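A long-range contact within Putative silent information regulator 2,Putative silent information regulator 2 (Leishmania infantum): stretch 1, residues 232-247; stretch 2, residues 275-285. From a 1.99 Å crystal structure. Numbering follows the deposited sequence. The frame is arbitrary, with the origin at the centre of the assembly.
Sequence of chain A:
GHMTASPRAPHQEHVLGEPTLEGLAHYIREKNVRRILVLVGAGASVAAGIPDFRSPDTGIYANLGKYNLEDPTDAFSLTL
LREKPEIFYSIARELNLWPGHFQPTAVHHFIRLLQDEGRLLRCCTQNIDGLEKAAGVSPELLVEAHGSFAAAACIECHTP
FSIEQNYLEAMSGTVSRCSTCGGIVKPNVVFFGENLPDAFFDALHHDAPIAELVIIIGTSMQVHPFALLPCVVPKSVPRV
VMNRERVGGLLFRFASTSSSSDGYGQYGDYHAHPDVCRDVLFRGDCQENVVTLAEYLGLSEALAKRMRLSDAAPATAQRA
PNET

Stretch 1 (232-247) VVPKSVPRVVMNRERV
Stretch 2 (275-285) DVCRDVLFRGD

Residues 239-242 and 279-282 form neighbouring parallel strands, their axes 4.7 Å apart and inclined by 17°, pairing Arg239 with Asp279 through Met242 with Phe282. Extended backbones (phi/psi near -110/115; Arg239 -128/116, Asp279 -100/141, Val280 -139/141) produce a ladder: Arg239 N to Arg278 O, 2.9 Å; Val280 N to Arg239 O, 3.1 Å; Val241 N to Val280 O, 2.8 Å; Phe282 N to Val241 O, 2.7 Å; Asn243 N to Phe282 O, 3.2 Å. Pro234-Val237 makes a type I turn, closed by Val237 N to Pro234 O at 3.1 Å.

The contact buries 1070 Å², both sides summed; Arg239 through Met242, Asp279 and Val280 are buried. Long, multidonor Arg278 (p, p, t, chi4 -92°) reaches the turn's carbonyls, NH1 donating to Pro234 O (2.9 Å) and Val237 O (2.8 Å). Arg239 (m, t, m, chi4 -177°) stacks flat on its guanidinium, centres 3.6 Å apart. Asp279 (m) lies against both cations: its salt bridge with Arg239 joins NE to OD1 (2.8 Å) and NH2 to OD2 (3.1 Å), while Arg278 NE, 3.5 Å from Asp279 OD1, interacts through charge only.

Apolar Val241 (t) and Leu281 (t, p) pack on this face, CG1 to CD1 3.8 Å. On the other, branched Val240 (t) packs CG2 on Val280 (p) CG1 (3.8 Å) and CG1 against the Phe282 (m) ring edge at CE2 (3.6 Å). Arg283 (m, m, m) curls back, NH2 donating to Arg244 O (2.9 Å). At Gly284 (89/-169) a CB would jam against the preceding carbonyl O, calling for glycine.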

# COMPACT_ATOMS: atom_id res chain seq x y z
N VAL A 232 1.97 16.71 -1.80
CA VAL A 232 0.96 17.76 -1.51
C VAL A 232 0.88 18.06 0.02
O VAL A 232 0.17 18.94 0.41
CB VAL A 232 -0.45 17.45 -2.06
CG1 VAL A 232 -0.47 17.37 -3.61
CG2 VAL A 232 -1.00 16.16 -1.52
N VAL A 233 1.64 17.37 0.86
CA VAL A 233 1.69 17.72 2.27
C VAL A 233 2.45 19.04 2.40
O VAL A 233 3.24 19.38 1.53
CB VAL A 233 2.35 16.63 3.13
CG1 VAL A 233 1.67 15.31 2.89
CG2 VAL A 233 3.84 16.52 2.87
N PRO A 234 2.25 19.77 3.50
CA PRO A 234 2.96 21.05 3.67
C PRO A 234 4.50 20.89 3.53
O PRO A 234 5.09 19.90 3.98
CB PRO A 234 2.55 21.50 5.06
CG PRO A 234 1.21 20.83 5.31
CD PRO A 234 1.29 19.51 4.60
N LYS A 235 5.14 21.88 2.92
CA LYS A 235 6.59 21.88 2.66
C LYS A 235 7.46 21.78 3.92
O LYS A 235 8.60 21.40 3.83
CB LYS A 235 7.02 23.14 1.86
CG LYS A 235 6.72 24.49 2.54
CD LYS A 235 7.60 25.69 2.09
CE LYS A 235 8.46 26.25 3.23
NZ LYS A 235 9.12 27.50 2.81
N SER A 236 6.89 22.08 5.07
CA SER A 236 7.62 22.06 6.33
C SER A 236 7.44 20.79 7.13
O SER A 236 8.14 20.61 8.14
CB SER A 236 7.09 23.21 7.19
OG SER A 236 5.66 23.08 7.33
N VAL A 237 6.54 19.89 6.75
CA VAL A 237 6.33 18.72 7.61
C VAL A 237 7.32 17.57 7.31
O VAL A 237 7.66 17.35 6.16
CB VAL A 237 4.89 18.22 7.64
CG1 VAL A 237 3.95 19.34 8.11
CG2 VAL A 237 4.50 17.55 6.34
N PRO A 238 7.74 16.85 8.34
CA PRO A 238 8.64 15.74 8.14
C PRO A 238 8.02 14.62 7.29
O PRO A 238 6.78 14.34 7.38
CB PRO A 238 8.95 15.23 9.55
CG PRO A 238 7.97 15.88 10.44
CD PRO A 238 7.44 17.08 9.76
N ARG A 239 8.87 14.01 6.45
CA ARG A 239 8.47 12.91 5.61
C ARG A 239 9.47 11.79 5.83
O ARG A 239 10.64 11.96 5.60
CB ARG A 239 8.38 13.33 4.14
CG ARG A 239 7.55 14.57 3.87
CD ARG A 239 7.28 14.79 2.39
NE ARG A 239 8.52 15.11 1.68
CZ ARG A 239 8.60 15.41 0.37
NH1 ARG A 239 7.52 15.49 -0.41
NH2 ARG A 239 9.76 15.69 -0.16
N VAL A 240 9.00 10.66 6.36
CA VAL A 240 9.86 9.59 6.79
C VAL A 240 9.68 8.50 5.76
O VAL A 240 8.57 8.03 5.55
CB VAL A 240 9.43 9.08 8.21
CG1 VAL A 240 10.19 7.83 8.58
CG2 VAL A 240 9.75 10.15 9.24
N VAL A 241 10.76 8.08 5.11
CA VAL A 241 10.63 7.04 4.08
C VAL A 241 11.36 5.83 4.63
O VAL A 241 12.53 5.95 5.00
CB VAL A 241 11.21 7.45 2.73
CG1 VAL A 241 11.05 6.32 1.73
CG2 VAL A 241 10.54 8.75 2.25
N MET A 242 10.64 4.72 4.78
CA MET A 242 11.24 3.40 5.09
C MET A 242 11.23 2.52 3.86
O MET A 242 10.17 2.04 3.43
CB MET A 242 10.49 2.70 6.21
CG MET A 242 10.39 3.49 7.51
SD MET A 242 9.50 2.58 8.80
CE MET A 242 9.85 3.68 10.16
N ASN A 243 12.40 2.30 3.27
CA ASN A 243 12.46 1.61 1.97
C ASN A 243 13.86 0.97 1.84
O ASN A 243 14.81 1.48 2.41
CB ASN A 243 12.16 2.60 0.83
CG ASN A 243 11.66 1.91 -0.45
OD1 ASN A 243 12.45 1.32 -1.17
ND2 ASN A 243 10.36 1.97 -0.72
N ARG A 244 13.92 -0.12 1.10
CA ARG A 244 15.18 -0.80 0.71
C ARG A 244 15.88 -0.11 -0.45
O ARG A 244 16.94 -0.56 -0.85
CB ARG A 244 14.86 -2.21 0.21
CG ARG A 244 14.29 -3.15 1.27
CD ARG A 244 15.39 -3.56 2.21
NE ARG A 244 15.04 -4.75 2.94
CZ ARG A 244 15.82 -5.38 3.82
NH1 ARG A 244 17.03 -4.92 4.13
NH2 ARG A 244 15.37 -6.47 4.41
N GLU A 245 15.24 0.89 -1.05
CA GLU A 245 15.79 1.62 -2.21
C GLU A 245 15.68 3.11 -1.98
O GLU A 245 14.74 3.55 -1.30
CB GLU A 245 14.97 1.33 -3.49
CG GLU A 245 14.89 -0.08 -3.96
CD GLU A 245 14.36 -0.15 -5.38
OE1 GLU A 245 13.16 0.08 -5.58
OE2 GLU A 245 15.15 -0.38 -6.32
N ARG A 246 16.59 3.87 -2.59
CA ARG A 246 16.58 5.33 -2.56
C ARG A 246 15.52 5.73 -3.59
O ARG A 246 15.79 5.80 -4.80
CB ARG A 246 18.03 5.88 -2.79
CG ARG A 246 18.24 7.30 -3.35
CD ARG A 246 17.62 8.32 -2.45
NE ARG A 246 17.75 9.79 -2.67
CZ ARG A 246 16.87 10.62 -3.26
NH1 ARG A 246 15.82 10.19 -3.98
NH2 ARG A 246 17.09 11.94 -3.17
N VAL A 247 14.30 5.96 -3.11
CA VAL A 247 13.13 6.25 -4.00
C VAL A 247 12.83 7.74 -4.05
O VAL A 247 13.30 8.48 -3.18
CB VAL A 247 11.82 5.50 -3.61
CG1 VAL A 247 11.98 3.97 -3.83
CG2 VAL A 247 11.38 5.83 -2.19
N ASP A 275 13.45 26.29 1.73
CA ASP A 275 12.70 25.11 2.19
C ASP A 275 13.49 24.20 3.18
O ASP A 275 14.54 23.61 2.82
CB ASP A 275 12.19 24.30 0.97
CG ASP A 275 13.31 23.91 -0.04
OD1 ASP A 275 14.51 24.15 0.21
OD2 ASP A 275 12.97 23.34 -1.10
N VAL A 276 12.98 24.09 4.41
CA VAL A 276 13.61 23.24 5.46
C VAL A 276 13.94 21.77 5.06
O VAL A 276 13.39 21.20 4.11
CB VAL A 276 12.83 23.23 6.82
CG1 VAL A 276 12.84 24.61 7.51
CG2 VAL A 276 11.42 22.64 6.67
N CYS A 277 14.88 21.19 5.81
CA CYS A 277 15.34 19.84 5.62
C CYS A 277 14.39 18.96 6.48
O CYS A 277 14.40 19.01 7.72
CB CYS A 277 16.81 19.77 6.03
SG CYS A 277 17.49 18.10 6.07
N ARG A 278 13.49 18.25 5.79
CA ARG A 278 12.39 17.55 6.44
C ARG A 278 12.23 16.05 6.06
O ARG A 278 11.37 15.42 6.64
CB ARG A 278 11.07 18.35 6.30
CG ARG A 278 10.66 18.85 4.91
CD ARG A 278 10.20 17.72 4.04
NE ARG A 278 9.61 18.13 2.78
CZ ARG A 278 8.32 18.35 2.55
NH1 ARG A 278 7.38 18.25 3.49
NH2 ARG A 278 7.97 18.67 1.33
N ASP A 279 13.03 15.54 5.14
CA ASP A 279 12.98 14.15 4.66
C ASP A 279 14.06 13.34 5.31
O ASP A 279 15.12 13.87 5.65
CB ASP A 279 13.24 14.08 3.15
CG ASP A 279 12.20 14.78 2.35
OD1 ASP A 279 11.06 14.90 2.84
OD2 ASP A 279 12.50 15.22 1.23
N VAL A 280 13.71 12.10 5.63
CA VAL A 280 14.66 11.12 6.10
C VAL A 280 14.35 9.77 5.47
O VAL A 280 13.17 9.44 5.26
CB VAL A 280 14.65 11.11 7.63
CG1 VAL A 280 13.30 10.73 8.17
CG2 VAL A 280 15.72 10.19 8.13
N LEU A 281 15.40 9.04 5.10
CA LEU A 281 15.31 7.68 4.57
C LEU A 281 15.91 6.67 5.53
O LEU A 281 17.06 6.80 5.91
CB LEU A 281 16.08 7.55 3.31
CG LEU A 281 16.11 6.21 2.60
CD1 LEU A 281 14.75 5.78 2.10
CD2 LEU A 281 17.08 6.39 1.45
N PHE A 282 15.09 5.71 5.96
CA PHE A 282 15.53 4.66 6.86
C PHE A 282 15.57 3.42 6.01
O PHE A 282 14.52 2.90 5.60
CB PHE A 282 14.56 4.49 8.02
CG PHE A 282 14.56 5.66 8.98
CD1 PHE A 282 15.68 5.97 9.71
CD2 PHE A 282 13.42 6.43 9.16
CE1 PHE A 282 15.70 7.03 10.61
CE2 PHE A 282 13.40 7.49 10.10
CZ PHE A 282 14.55 7.80 10.78
N ARG A 283 16.80 2.94 5.75
CA ARG A 283 17.03 1.72 4.93
C ARG A 283 16.86 0.49 5.80
O ARG A 283 16.61 0.59 6.98
CB ARG A 283 18.46 1.72 4.41
CG ARG A 283 18.88 2.86 3.53
CD ARG A 283 18.03 2.95 2.29
NE ARG A 283 18.35 1.95 1.25
CZ ARG A 283 19.18 2.13 0.22
NH1 ARG A 283 19.86 3.25 0.04
NH2 ARG A 283 19.32 1.16 -0.65
N GLY A 284 17.05 -0.70 5.25
CA GLY A 284 16.87 -1.91 6.05
C GLY A 284 15.42 -2.40 6.02
O GLY A 284 14.59 -1.98 5.21
N ASP A 285 15.13 -3.34 6.90
CA ASP A 285 13.86 -3.99 6.97
C ASP A 285 12.88 -3.06 7.71
O ASP A 285 13.06 -2.75 8.92
CB ASP A 285 14.01 -5.27 7.76
CG ASP A 285 12.76 -6.13 7.76
OD1 ASP A 285 11.70 -5.81 7.14
OD2 ASP A 285 12.84 -7.15 8.43
O HOH W 1 5.27 18.40 0.32